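Local coordinates for protein desmoplakin (Homo sapiens, PDB 3R6N) that probably helps link desmosomal adhesion complexes to intermediate filaments, here through a rigid plakin-domain rod of spectrin repeats carrying an SH3 domain, at residues Y201-F205 and N339-L345; Y119-D123 and H194-N198; I284-C290 and V331-P336; L215-Q219 and Y352-I356. Residues are numbered along the deposited sequence.

Contact 1. Residues Y201-F205 and N339-L345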
loop_
_atom_site.group_PDB
_atom_site.type_symbol
_atom_site.label_atom_id
_atom_site.label_comp_id
_atom_site.label_asym_id
_atom_site.label_seq_id
_atom_site.Cartn_x
_atom_site.Cartn_y
_atom_site.Cartn_z
ATOM N N TYR A 201 7.762 -1.509 -0.434
ATOM C CA TYR A 201 8.704 -0.899 -1.366
ATOM C C TYR A 201 10.002 -0.497 -0.674
ATOM O O TYR A 201 11.094 -0.758 -1.184
ATOM C CB TYR A 201 8.062 0.318 -2.030
ATOM C CG TYR A 201 8.955 1.076 -2.985
ATOM C CD1 TYR A 201 8.864 0.881 -4.356
ATOM C CD2 TYR A 201 9.877 2.004 -2.518
ATOM C CE1 TYR A 201 9.673 1.583 -5.233
ATOM C CE2 TYR A 201 10.689 2.708 -3.390
ATOM C CZ TYR A 201 10.582 2.493 -4.743
ATOM O OH TYR A 201 11.384 3.195 -5.607
ATOM N N PHE A 202 9.886 0.132 0.489
ATOM C CA PHE A 202 11.072 0.566 1.219
ATOM C C PHE A 202 11.738 -0.586 1.967
ATOM O O PHE A 202 12.965 -0.650 2.061
ATOM C CB PHE A 202 10.746 1.714 2.174
ATOM C CG PHE A 202 10.443 3.009 1.481
ATOM C CD1 PHE A 202 9.175 3.563 1.542
ATOM C CD2 PHE A 202 11.423 3.670 0.762
ATOM C CE1 PHE A 202 8.894 4.751 0.906
ATOM C CE2 PHE A 202 11.149 4.863 0.121
ATOM C CZ PHE A 202 9.884 5.404 0.193
ATOM N N GLN A 203 10.929 -1.496 2.497
ATOM C CA GLN A 203 11.461 -2.650 3.207
ATOM C C GLN A 203 12.329 -3.457 2.254
ATOM O O GLN A 203 13.413 -3.912 2.613
ATOM C CB GLN A 203 10.321 -3.517 3.749
ATOM C CG GLN A 203 10.707 -4.426 4.911
ATOM C CD GLN A 203 11.713 -5.495 4.526
ATOM O OE1 GLN A 203 11.670 -6.038 3.420
ATOM N NE2 GLN A 203 12.629 -5.802 5.439
ATOM N N PHE A 204 11.844 -3.619 1.029
ATOM C CA PHE A 204 12.507 -4.461 0.041
ATOM C C PHE A 204 13.887 -3.949 -0.347
ATOM O O PHE A 204 14.860 -4.698 -0.329
ATOM C CB PHE A 204 11.638 -4.604 -1.207
ATOM C CG PHE A 204 12.336 -5.263 -2.359
ATOM C CD1 PHE A 204 12.406 -6.643 -2.446
ATOM C CD2 PHE A 204 12.913 -4.501 -3.362
ATOM C CE1 PHE A 204 13.045 -7.252 -3.510
ATOM C CE2 PHE A 204 13.550 -5.104 -4.429
ATOM C CZ PHE A 204 13.617 -6.483 -4.503
ATOM N N PHE A 205 13.971 -2.675 -0.708
ATOM C CA PHE A 205 15.243 -2.108 -1.131
ATOM C C PHE A 205 16.232 -2.004 0.028
ATOM O O PHE A 205 17.441 -2.132 -0.163
ATOM C CB PHE A 205 15.040 -0.752 -1.813
ATOM C CG PHE A 205 14.459 -0.854 -3.192
ATOM C CD1 PHE A 205 13.150 -0.481 -3.437
ATOM C CD2 PHE A 205 15.219 -1.339 -4.242
ATOM C CE1 PHE A 205 12.612 -0.580 -4.709
ATOM C CE2 PHE A 205 14.688 -1.442 -5.516
ATOM C CZ PHE A 205 13.383 -1.063 -5.749
ATOM N N ASN A 339 7.975 -3.944 -11.126
ATOM C CA ASN A 339 8.906 -2.829 -11.040
ATOM C C ASN A 339 10.288 -3.264 -11.505
ATOM O O ASN A 339 10.973 -4.011 -10.810
ATOM C CB ASN A 339 8.965 -2.286 -9.611
ATOM C CG ASN A 339 10.081 -1.274 -9.414
ATOM O OD1 ASN A 339 10.788 -0.914 -10.359
ATOM N ND2 ASN A 339 10.241 -0.804 -8.182
ATOM N N PRO A 340 10.705 -2.790 -12.687
ATOM C CA PRO A 340 11.961 -3.211 -13.318
ATOM C C PRO A 340 13.181 -2.917 -12.446
ATOM O O PRO A 340 14.187 -3.613 -12.546
ATOM C CB PRO A 340 12.001 -2.375 -14.601
ATOM C CG PRO A 340 11.142 -1.195 -14.311
ATOM C CD PRO A 340 10.037 -1.726 -13.452
ATOM N N LEU A 341 13.086 -1.900 -11.597
ATOM C CA LEU A 341 14.168 -1.567 -10.679
ATOM C C LEU A 341 14.313 -2.611 -9.576
ATOM O O LEU A 341 15.405 -2.822 -9.054
ATOM C CB LEU A 341 13.941 -0.187 -10.063
ATOM C CG LEU A 341 14.152 0.993 -11.009
ATOM C CD1 LEU A 341 13.653 2.288 -10.386
ATOM C CD2 LEU A 341 15.621 1.101 -11.386
ATOM N N ALA A 342 13.205 -3.258 -9.224
ATOM C CA ALA A 342 13.211 -4.290 -8.193
ATOM C C ALA A 342 13.578 -5.654 -8.770
ATOM O O ALA A 342 14.378 -6.383 -8.193
ATOM C CB ALA A 342 11.865 -4.353 -7.492
ATOM N N VAL A 343 12.988 -5.994 -9.910
ATOM C CA VAL A 343 13.262 -7.270 -10.560
ATOM C C VAL A 343 14.728 -7.400 -10.963
ATOM O O VAL A 343 15.339 -8.453 -10.777
ATOM C CB VAL A 343 12.361 -7.483 -11.793
ATOM C CG1 VAL A 343 13.072 -8.330 -12.838
ATOM C CG2 VAL A 343 11.045 -8.120 -11.381
ATOM N N ASP A 344 15.293 -6.330 -11.510
ATOM C CA ASP A 344 16.692 -6.347 -11.922
ATOM C C ASP A 344 17.628 -6.522 -10.729
ATOM O O ASP A 344 18.641 -7.209 -10.823
ATOM C CB ASP A 344 17.038 -5.079 -12.700
ATOM C CG ASP A 344 16.485 -5.093 -14.113
ATOM O OD1 ASP A 344 15.720 -6.026 -14.443
ATOM O OD2 ASP A 344 16.812 -4.173 -14.893
ATOM N N LEU A 345 17.284 -5.905 -9.606
ATOM C CA LEU A 345 18.078 -6.036 -8.392
ATOM C C LEU A 345 18.032 -7.464 -7.845
ATOM O O LEU A 345 19.049 -7.996 -7.398
ATOM C CB LEU A 345 17.608 -5.043 -7.325
ATOM C CG LEU A 345 18.408 -5.015 -6.022
ATOM C CD1 LEU A 345 19.892 -4.862 -6.300
ATOM C CD2 LEU A 345 17.920 -3.897 -5.121
#
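Asn339 opens the helix 340-384 as its N-cap: Asn339 OD1 accepts from Leu341 N at 2.8 Å, a bond that suits asparagine's short amide. The amide nitrogen of the same side chain, weakly hydrogen-bonded to Val269 O, reaches the other helix, with Asn339 ND2 3.8 Å from Tyr201 CE1 and 4.0 Å from Phe205 CZ, where it lies at the edge of the phenylalanine ring. Two residues on, in the first turn, Leu341 points its CA-CB bond toward residues 201-205 and adds a looser contact, Leu341 CB to Phe205 CZ at 4.4 Å. Ala342 is the small residue at the middle, and its methyl touches two rings: Ala342 CB lies 3.6 Å from Phe204 CE2 and 4.0 Å from Phe205 CZ. Leu345 then closes the row with Leu345 CD2 3.8 Å from Phe205 CD2; it also touches Ala208 and Glu212 further along helix 167-225. The two segment axes pass 11.6 Å apart at 27°, nearly parallel but wide, and large aromatic side chains span the gap. Helix 340-384, probably a spectrin-repeat helix, starts here just after the SH3 domain. Cohesion between these segments therefore comes mainly from apolar packing, while OD1 caps its own helix.

Contact 2. Residues Y119-D123 and H194-N198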
loop_
_atom_site.group_PDB
_atom_site.type_symbol
_atom_site.label_atom_id
_atom_site.label_comp_id
_atom_site.label_asym_id
_atom_site.label_seq_id
_atom_site.Cartn_x
_atom_site.Cartn_y
_atom_site.Cartn_z
ATOM N N TYR A 119 -1.197 14.819 -0.600
ATOM C CA TYR A 119 -0.121 14.031 -0.010
ATOM C C TYR A 119 0.791 13.451 -1.083
ATOM O O TYR A 119 0.341 13.118 -2.176
ATOM C CB TYR A 119 -0.686 12.908 0.858
ATOM C CG TYR A 119 0.320 12.326 1.823
ATOM C CD1 TYR A 119 0.704 13.029 2.955
ATOM C CD2 TYR A 119 0.880 11.075 1.606
ATOM C CE1 TYR A 119 1.621 12.510 3.841
ATOM C CE2 TYR A 119 1.798 10.544 2.490
ATOM C CZ TYR A 119 2.166 11.267 3.607
ATOM O OH TYR A 119 3.083 10.751 4.497
ATOM N N ASP A 120 2.077 13.335 -0.763
ATOM C CA ASP A 120 3.071 12.801 -1.692
ATOM C C ASP A 120 3.359 11.326 -1.405
ATOM O O ASP A 120 3.851 10.982 -0.330
ATOM C CB ASP A 120 4.359 13.625 -1.605
ATOM C CG ASP A 120 5.434 13.139 -2.556
ATOM O OD1 ASP A 120 5.087 12.471 -3.555
ATOM O OD2 ASP A 120 6.626 13.430 -2.306
ATOM N N TRP A 121 3.051 10.457 -2.366
ATOM C CA TRP A 121 3.234 9.015 -2.186
ATOM C C TRP A 121 4.375 8.445 -3.024
ATOM O O TRP A 121 4.501 7.226 -3.171
ATOM C CB TRP A 121 1.951 8.251 -2.515
ATOM C CG TRP A 121 0.857 8.436 -1.519
ATOM C CD1 TRP A 121 -0.291 9.156 -1.685
ATOM C CD2 TRP A 121 0.798 7.888 -0.196
ATOM N NE1 TRP A 121 -1.060 9.090 -0.547
ATOM C CE2 TRP A 121 -0.412 8.319 0.382
ATOM C CE3 TRP A 121 1.653 7.074 0.557
ATOM C CZ2 TRP A 121 -0.787 7.969 1.673
ATOM C CZ3 TRP A 121 1.274 6.727 1.844
ATOM C CH2 TRP A 121 0.065 7.176 2.387
ATOM N N SER A 122 5.202 9.326 -3.575
ATOM C CA SER A 122 6.344 8.906 -4.378
ATOM C C SER A 122 7.429 8.302 -3.495
ATOM O O SER A 122 7.216 8.056 -2.305
ATOM C CB SER A 122 6.936 10.096 -5.123
ATOM O OG SER A 122 7.439 11.063 -4.218
ATOM N N ASP A 123 8.593 8.061 -4.089
ATOM C CA ASP A 123 9.737 7.540 -3.352
ATOM C C ASP A 123 10.407 8.599 -2.478
ATOM O O ASP A 123 11.117 8.267 -1.531
ATOM C CB ASP A 123 10.755 6.931 -4.317
ATOM C CG ASP A 123 11.327 7.951 -5.287
ATOM O OD1 ASP A 123 12.551 7.906 -5.550
ATOM O OD2 ASP A 123 10.556 8.800 -5.788
ATOM N N HIS A 194 -1.689 2.256 0.028
ATOM C CA HIS A 194 -0.417 2.925 -0.205
ATOM C C HIS A 194 0.520 2.618 0.951
ATOM O O HIS A 194 1.647 2.170 0.748
ATOM C CB HIS A 194 -0.596 4.438 -0.362
ATOM C CG HIS A 194 -1.200 4.843 -1.669
ATOM N ND1 HIS A 194 -0.729 4.382 -2.882
ATOM C CD2 HIS A 194 -2.233 5.668 -1.960
ATOM C CE1 HIS A 194 -1.449 4.902 -3.859
ATOM N NE2 HIS A 194 -2.369 5.687 -3.327
ATOM N N LEU A 195 0.037 2.847 2.166
ATOM C CA LEU A 195 0.817 2.572 3.365
ATOM C C LEU A 195 1.436 1.175 3.346
ATOM O O LEU A 195 2.570 0.987 3.777
ATOM C CB LEU A 195 -0.044 2.749 4.619
ATOM C CG LEU A 195 -0.335 4.185 5.051
ATOM C CD1 LEU A 195 -1.149 4.196 6.331
ATOM C CD2 LEU A 195 0.962 4.960 5.231
ATOM N N LYS A 196 0.686 0.203 2.843
ATOM C CA LYS A 196 1.152 -1.177 2.791
ATOM C C LYS A 196 2.210 -1.386 1.701
ATOM O O LYS A 196 3.305 -1.875 1.973
ATOM C CB LYS A 196 -0.032 -2.122 2.573
ATOM C CG LYS A 196 0.330 -3.596 2.562
ATOM C CD LYS A 196 -0.862 -4.450 2.147
ATOM C CE LYS A 196 -1.303 -4.138 0.720
ATOM N NZ LYS A 196 -2.604 -4.786 0.368
ATOM N N GLU A 197 1.873 -1.014 0.469
ATOM C CA GLU A 197 2.779 -1.188 -0.662
ATOM C C GLU A 197 4.034 -0.345 -0.501
ATOM O O GLU A 197 5.146 -0.815 -0.739
ATOM C CB GLU A 197 2.082 -0.834 -1.977
ATOM C CG GLU A 197 0.862 -1.684 -2.299
ATOM C CD GLU A 197 1.200 -3.150 -2.500
ATOM O OE1 GLU A 197 0.928 -3.679 -3.600
ATOM O OE2 GLU A 197 1.729 -3.775 -1.556
ATOM N N ASN A 198 3.854 0.909 -0.106
ATOM C CA ASN A 198 4.983 1.797 0.123
ATOM C C ASN A 198 5.894 1.292 1.239
ATOM O O ASN A 198 7.114 1.437 1.166
ATOM C CB ASN A 198 4.511 3.226 0.405
ATOM C CG ASN A 198 4.182 3.991 -0.865
ATOM O OD1 ASN A 198 3.641 3.430 -1.818
ATOM N ND2 ASN A 198 4.522 5.276 -0.889
#
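Tyr119 lies in the loop between helices 68-117 and 130-161, and its phenol ring forms a cation-pi pair with Lys131 rather than meeting residues 194-198. Asp120 shapes the backbone that follows: Asp120 OD1 accepts from Ser122 N at 3.1 Å, an Asx turn, and from Ser122 OG at 2.8 Å. The turn presents Trp121, whose broad indole suits a buried place against a helix. Its five-membered ring stacks face to face on the imidazole of His194, centroids 4.3 Å apart and planes at 26°, while His194 CB sits 3.6 Å from the centroid of the six-membered ring in a CH-pi contact. At the rim of the indole, Trp121 CH2 is 3.7 Å from Leu195 CD2. On the long helix 167-225, probably near the junction of two spectrin repeats, His194 thus meets both the connecting loop, through its stack on Trp121, and the SH3 domain, through NE2 hydrogen-bonded to Val331 O. The carbonyl of the tryptophan is used as well: Asn198 ND2 donates to Trp121 O at 3.0 Å, an angle of 162° at the hydrogen. Ser122 turns its CA-CB bond away from the helix, and beyond it Asp123 forms a salt bridge with Lys272.

Contact 3. Residues I284-C290 and V331-P336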
loop_
_atom_site.group_PDB
_atom_site.type_symbol
_atom_site.label_atom_id
_atom_site.label_comp_id
_atom_site.label_asym_id
_atom_site.label_seq_id
_atom_site.Cartn_x
_atom_site.Cartn_y
_atom_site.Cartn_z
ATOM N N ILE A 284 3.101 4.053 -18.710
ATOM C CA ILE A 284 2.911 3.752 -17.299
ATOM C C ILE A 284 1.518 3.186 -17.024
ATOM O O ILE A 284 0.509 3.861 -17.237
ATOM C CB ILE A 284 3.155 5.005 -16.443
ATOM C CG1 ILE A 284 4.310 5.815 -17.030
ATOM C CG2 ILE A 284 3.448 4.628 -15.008
ATOM C CD1 ILE A 284 4.687 7.026 -16.213
ATOM N N ILE A 285 1.475 1.941 -16.559
ATOM C CA ILE A 285 0.221 1.255 -16.275
ATOM C C ILE A 285 -0.242 1.511 -14.843
ATOM O O ILE A 285 0.509 1.296 -13.891
ATOM C CB ILE A 285 0.363 -0.269 -16.460
ATOM C CG1 ILE A 285 1.078 -0.595 -17.774
ATOM C CG2 ILE A 285 -0.997 -0.946 -16.375
ATOM C CD1 ILE A 285 0.505 0.106 -18.974
ATOM N N LEU A 286 -1.483 1.959 -14.690
ATOM C CA LEU A 286 -2.041 2.228 -13.372
ATOM C C LEU A 286 -3.140 1.224 -13.027
ATOM O O LEU A 286 -3.659 0.531 -13.901
ATOM C CB LEU A 286 -2.612 3.648 -13.322
ATOM C CG LEU A 286 -1.701 4.777 -13.810
ATOM C CD1 LEU A 286 -2.456 6.089 -13.858
ATOM C CD2 LEU A 286 -0.470 4.892 -12.927
ATOM N N ARG A 287 -3.482 1.142 -11.746
ATOM C CA ARG A 287 -4.650 0.386 -11.314
ATOM C C ARG A 287 -5.480 1.252 -10.378
ATOM O O ARG A 287 -4.936 1.959 -9.529
ATOM C CB ARG A 287 -4.259 -0.921 -10.620
ATOM C CG ARG A 287 -5.458 -1.784 -10.250
ATOM C CD ARG A 287 -5.072 -3.085 -9.553
ATOM N NE ARG A 287 -4.613 -2.877 -8.181
ATOM C CZ ARG A 287 -3.388 -3.168 -7.750
ATOM N NH1 ARG A 287 -2.493 -3.690 -8.587
ATOM N NH2 ARG A 287 -3.052 -2.943 -6.483
ATOM N N ALA A 288 -6.798 1.210 -10.543
ATOM C CA ALA A 288 -7.685 1.998 -9.697
ATOM C C ALA A 288 -7.844 1.342 -8.332
ATOM O O ALA A 288 -8.131 0.151 -8.236
ATOM C CB ALA A 288 -9.032 2.187 -10.366
ATOM N N LEU A 289 -7.635 2.122 -7.277
ATOM C CA LEU A 289 -7.717 1.602 -5.919
ATOM C C LEU A 289 -9.158 1.625 -5.418
ATOM O O LEU A 289 -9.511 0.910 -4.479
ATOM C CB LEU A 289 -6.816 2.406 -4.978
ATOM C CG LEU A 289 -5.302 2.374 -5.226
ATOM C CD1 LEU A 289 -4.538 3.196 -4.182
ATOM C CD2 LEU A 289 -4.789 0.942 -5.261
ATOM N N CYS A 290 -9.984 2.444 -6.062
ATOM C CA CYS A 290 -11.371 2.626 -5.658
ATOM C C CYS A 290 -12.180 3.238 -6.794
ATOM O O CYS A 290 -11.622 3.859 -7.694
ATOM C CB CYS A 290 -11.427 3.563 -4.467
ATOM S SG CYS A 290 -10.799 5.192 -4.888
ATOM N N VAL A 331 -4.533 10.070 -5.626
ATOM C CA VAL A 331 -4.680 9.221 -4.448
ATOM C C VAL A 331 -5.233 7.850 -4.794
ATOM O O VAL A 331 -4.766 6.838 -4.277
ATOM C CB VAL A 331 -5.650 9.820 -3.424
ATOM C CG1 VAL A 331 -5.204 9.461 -2.016
ATOM C CG2 VAL A 331 -5.754 11.320 -3.602
ATOM N N GLY A 332 -6.246 7.830 -5.657
ATOM C CA GLY A 332 -6.948 6.607 -5.991
ATOM C C GLY A 332 -6.319 5.804 -7.112
ATOM O O GLY A 332 -6.955 4.916 -7.675
ATOM N N LEU A 333 -5.069 6.109 -7.438
ATOM C CA LEU A 333 -4.355 5.375 -8.477
ATOM C C LEU A 333 -2.991 4.890 -7.993
ATOM O O LEU A 333 -2.188 5.671 -7.481
ATOM C CB LEU A 333 -4.167 6.246 -9.718
ATOM C CG LEU A 333 -5.397 6.640 -10.529
ATOM C CD1 LEU A 333 -5.045 7.778 -11.471
ATOM C CD2 LEU A 333 -5.950 5.446 -11.290
ATOM N N ILE A 334 -2.730 3.601 -8.165
ATOM C CA ILE A 334 -1.434 3.036 -7.818
ATOM C C ILE A 334 -0.730 2.572 -9.090
ATOM O O ILE A 334 -1.349 2.496 -10.152
ATOM C CB ILE A 334 -1.582 1.862 -6.827
ATOM C CG1 ILE A 334 -0.270 1.611 -6.082
ATOM C CG2 ILE A 334 -2.063 0.604 -7.540
ATOM C CD1 ILE A 334 -0.457 0.886 -4.774
ATOM N N ILE A 335 0.564 2.276 -8.988
ATOM C CA ILE A 335 1.325 1.796 -10.138
ATOM C C ILE A 335 1.847 0.389 -9.866
ATOM O O ILE A 335 2.953 0.215 -9.357
ATOM C CB ILE A 335 2.504 2.734 -10.478
ATOM C CG1 ILE A 335 2.066 4.200 -10.395
ATOM C CG2 ILE A 335 3.069 2.408 -11.851
ATOM C CD1 ILE A 335 3.139 5.192 -10.794
ATOM N N PRO A 336 1.053 -0.625 -10.220
ATOM C CA PRO A 336 1.347 -2.013 -9.854
ATOM C C PRO A 336 2.619 -2.540 -10.519
ATOM O O PRO A 336 3.078 -1.965 -11.513
ATOM C CB PRO A 336 0.125 -2.762 -10.384
ATOM C CG PRO A 336 -0.313 -1.952 -11.542
ATOM C CD PRO A 336 -0.099 -0.531 -11.129
#
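Leucine and isoleucine side chains make the apolar centre. Leu286 CD1 meets Leu333 CD1 at 3.9 Å and Leu286 CD2 meets Ile335 CG1 at 3.6 Å, a cluster that Trp316 and Val318 of strand 315-319, two places across the sheet from 285-288, complete as part of the SH3 core; Ile284 CG2 to Ile335 CG2, 3.9 Å, extends it. Ala288, paired with Leu333 and on the same sheet face, has a small side chain that takes little space beside these larger groups. The other face holds Ile334, whose CG2 is 3.6 Å from Leu289 CD2. Between the faces runs the backbone ladder of an antiparallel pair: Arg287 and Ile334 form a hydrogen-bonded pair, Arg287 N to Ile334 O 3.0 Å and Ile334 N to Arg287 O 3.1 Å, and Leu289 N donates to Gly332 O at 2.9 Å. Here the first and last strands of the SH3 domain's five-stranded sheet meet. At the polar edge, Arg287 NH2 is 3.8 Å from Ile334 CG2, which lies over one guanidinium face, and Arg287 NH1 is 3.3 Å from Pro336 CB. Backbone bonds set the register, whereas side-chain packing is apolar; even the guanidinium lies against Ile334 and Pro336, with no salt bridge between these segments.

Contact 4. Residues L215-Q219 and Y352-I356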
loop_
_atom_site.group_PDB
_atom_site.type_symbol
_atom_site.label_atom_id
_atom_site.label_comp_id
_atom_site.label_asym_id
_atom_site.label_seq_id
_atom_site.Cartn_x
_atom_site.Cartn_y
_atom_site.Cartn_z
ATOM N N LEU A 215 26.628 -10.442 -0.175
ATOM C CA LEU A 215 27.050 -11.505 -1.076
ATOM C C LEU A 215 28.161 -11.054 -2.018
ATOM O O LEU A 215 28.833 -11.877 -2.634
ATOM C CB LEU A 215 25.856 -12.024 -1.878
ATOM C CG LEU A 215 24.604 -12.336 -1.057
ATOM C CD1 LEU A 215 23.519 -12.919 -1.943
ATOM C CD2 LEU A 215 24.932 -13.281 0.085
ATOM N N LYS A 216 28.349 -9.748 -2.137
ATOM C CA LYS A 216 29.424 -9.232 -2.967
ATOM C C LYS A 216 30.697 -9.154 -2.134
ATOM O O LYS A 216 31.788 -9.456 -2.615
ATOM C CB LYS A 216 29.060 -7.861 -3.537
ATOM C CG LYS A 216 29.986 -7.384 -4.644
ATOM C CD LYS A 216 29.446 -6.134 -5.324
ATOM C CE LYS A 216 30.335 -5.708 -6.481
ATOM N NZ LYS A 216 29.881 -4.428 -7.090
ATOM N N GLY A 217 30.543 -8.761 -0.874
ATOM C CA GLY A 217 31.664 -8.668 0.042
ATOM C C GLY A 217 32.002 -10.005 0.671
ATOM O O GLY A 217 32.926 -10.107 1.478
ATOM N N LEU A 218 31.247 -11.033 0.302
ATOM C CA LEU A 218 31.494 -12.384 0.792
ATOM C C LEU A 218 32.302 -13.149 -0.248
ATOM O O LEU A 218 33.074 -14.048 0.084
ATOM C CB LEU A 218 30.173 -13.101 1.075
ATOM C CG LEU A 218 30.241 -14.358 1.943
ATOM C CD1 LEU A 218 30.873 -14.036 3.287
ATOM C CD2 LEU A 218 28.857 -14.955 2.131
ATOM N N GLN A 219 32.120 -12.776 -1.510
ATOM C CA GLN A 219 32.867 -13.374 -2.605
ATOM C C GLN A 219 34.361 -13.114 -2.444
ATOM O O GLN A 219 35.193 -13.879 -2.931
ATOM C CB GLN A 219 32.372 -12.825 -3.944
ATOM C CG GLN A 219 33.168 -13.297 -5.150
ATOM C CD GLN A 219 32.537 -12.876 -6.464
ATOM O OE1 GLN A 219 33.227 -12.707 -7.471
ATOM N NE2 GLN A 219 31.217 -12.706 -6.461
ATOM N N TYR A 352 25.053 -13.113 -7.594
ATOM C CA TYR A 352 26.126 -13.057 -6.607
ATOM C C TYR A 352 26.118 -14.321 -5.755
ATOM O O TYR A 352 27.168 -14.899 -5.481
ATOM C CB TYR A 352 26.003 -11.815 -5.723
ATOM C CG TYR A 352 26.447 -10.538 -6.400
ATOM C CD1 TYR A 352 25.528 -9.688 -7.000
ATOM C CD2 TYR A 352 27.786 -10.182 -6.440
ATOM C CE1 TYR A 352 25.931 -8.519 -7.620
ATOM C CE2 TYR A 352 28.197 -9.015 -7.058
ATOM C CZ TYR A 352 27.264 -8.189 -7.646
ATOM O OH TYR A 352 27.665 -7.027 -8.261
ATOM N N TYR A 353 24.928 -14.747 -5.341
ATOM C CA TYR A 353 24.787 -16.006 -4.627
ATOM C C TYR A 353 25.388 -17.145 -5.448
ATOM O O TYR A 353 26.125 -17.971 -4.924
ATOM C CB TYR A 353 23.316 -16.295 -4.317
ATOM C CG TYR A 353 23.055 -17.744 -3.971
ATOM C CD1 TYR A 353 22.994 -18.166 -2.647
ATOM C CD2 TYR A 353 22.884 -18.695 -4.971
ATOM C CE1 TYR A 353 22.762 -19.491 -2.332
ATOM C CE2 TYR A 353 22.656 -20.021 -4.666
ATOM C CZ TYR A 353 22.595 -20.416 -3.347
ATOM O OH TYR A 353 22.365 -21.745 -3.050
ATOM N N GLU A 354 25.067 -17.177 -6.738
ATOM C CA GLU A 354 25.564 -18.212 -7.640
ATOM C C GLU A 354 27.077 -18.137 -7.818
ATOM O O GLU A 354 27.742 -19.160 -7.982
ATOM C CB GLU A 354 24.884 -18.103 -9.006
ATOM C CG GLU A 354 23.381 -18.319 -8.988
ATOM C CD GLU A 354 22.994 -19.778 -8.850
ATOM O OE1 GLU A 354 23.901 -20.633 -8.726
ATOM O OE2 GLU A 354 21.779 -20.068 -8.870
ATOM N N ALA A 355 27.613 -16.920 -7.797
ATOM C CA ALA A 355 29.051 -16.715 -7.914
ATOM C C ALA A 355 29.757 -17.300 -6.699
ATOM O O ALA A 355 30.764 -17.997 -6.828
ATOM C CB ALA A 355 29.366 -15.239 -8.047
ATOM N N ILE A 356 29.227 -17.003 -5.517
ATOM C CA ILE A 356 29.751 -17.571 -4.285
ATOM C C ILE A 356 29.687 -19.090 -4.338
ATOM O O ILE A 356 30.680 -19.771 -4.072
ATOM C CB ILE A 356 28.972 -17.077 -3.055
ATOM C CG1 ILE A 356 29.393 -15.651 -2.699
ATOM C CG2 ILE A 356 29.200 -18.003 -1.871
ATOM C CD1 ILE A 356 28.731 -15.117 -1.452
#
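Two nearly parallel helix segments, 215-219 of helix 167-225 and 352-356 of helix 340-384, pass with axes 9.1 Å apart at 21°. Leu215 (m, t) and Tyr352 (chi1 m) both direct their CA-CB bonds across the gap, so Leu215 CB and Tyr352 CB meet at 3.9 Å. The fully extended Lys216, t at all four chi angles, runs its aliphatic chain beside the phenol ring, with Lys216 CG 3.4 Å from Tyr352 CE2: a long flexible side chain can do this while its charged end stays exposed. Ile356 (m, t) begins sideways, but its extended chi2 sends the delta methyl between Leu215 and Leu218: Ile356 CD1 is 3.5 Å from both Leu215 O and Leu218 CB. Gln219, t at chi1 and chi2, stretches out to put Gln219 NE2 3.5 Å from Ala355 CB, where alanine's small methyl permits the close approach. Tyr353, t at chi1, leads its ring away to Lys255 of helix 234-265, to which Leu215, Leu218 and Ile356 also reach, through Val258, Tyr254 and Ile251. These form part of a spectrin-type helical bundle. With lysine at the margin and the glutamine's extended chain packed against Ala355, the pairing rests on shape and hydrophobic burial.

How the contacts relate
Helix 167-225 runs past three of the contacts: it supplies one segment each to contacts 2, 1 and 4, in that order along its length. Contacts 1 and 4, centres about 19 Å apart, share the same two helices, 167-225 and 340-384. Contact 3 belongs to the SH3 sheet, inserted in sequence between those helices, and its strand 333-334 leads on to helix 340-384. It lies about 12 Å between centres from contact 2, touching it through His194 and Glu197, while contacts 2 and 1 touch through Asp123. The SH3 domain is thus packed against helix 167-225, probably near the junction between repeats, consistent with the rod's rigidity; contact 4 lies about 37 Å from contact 3, centre to centre.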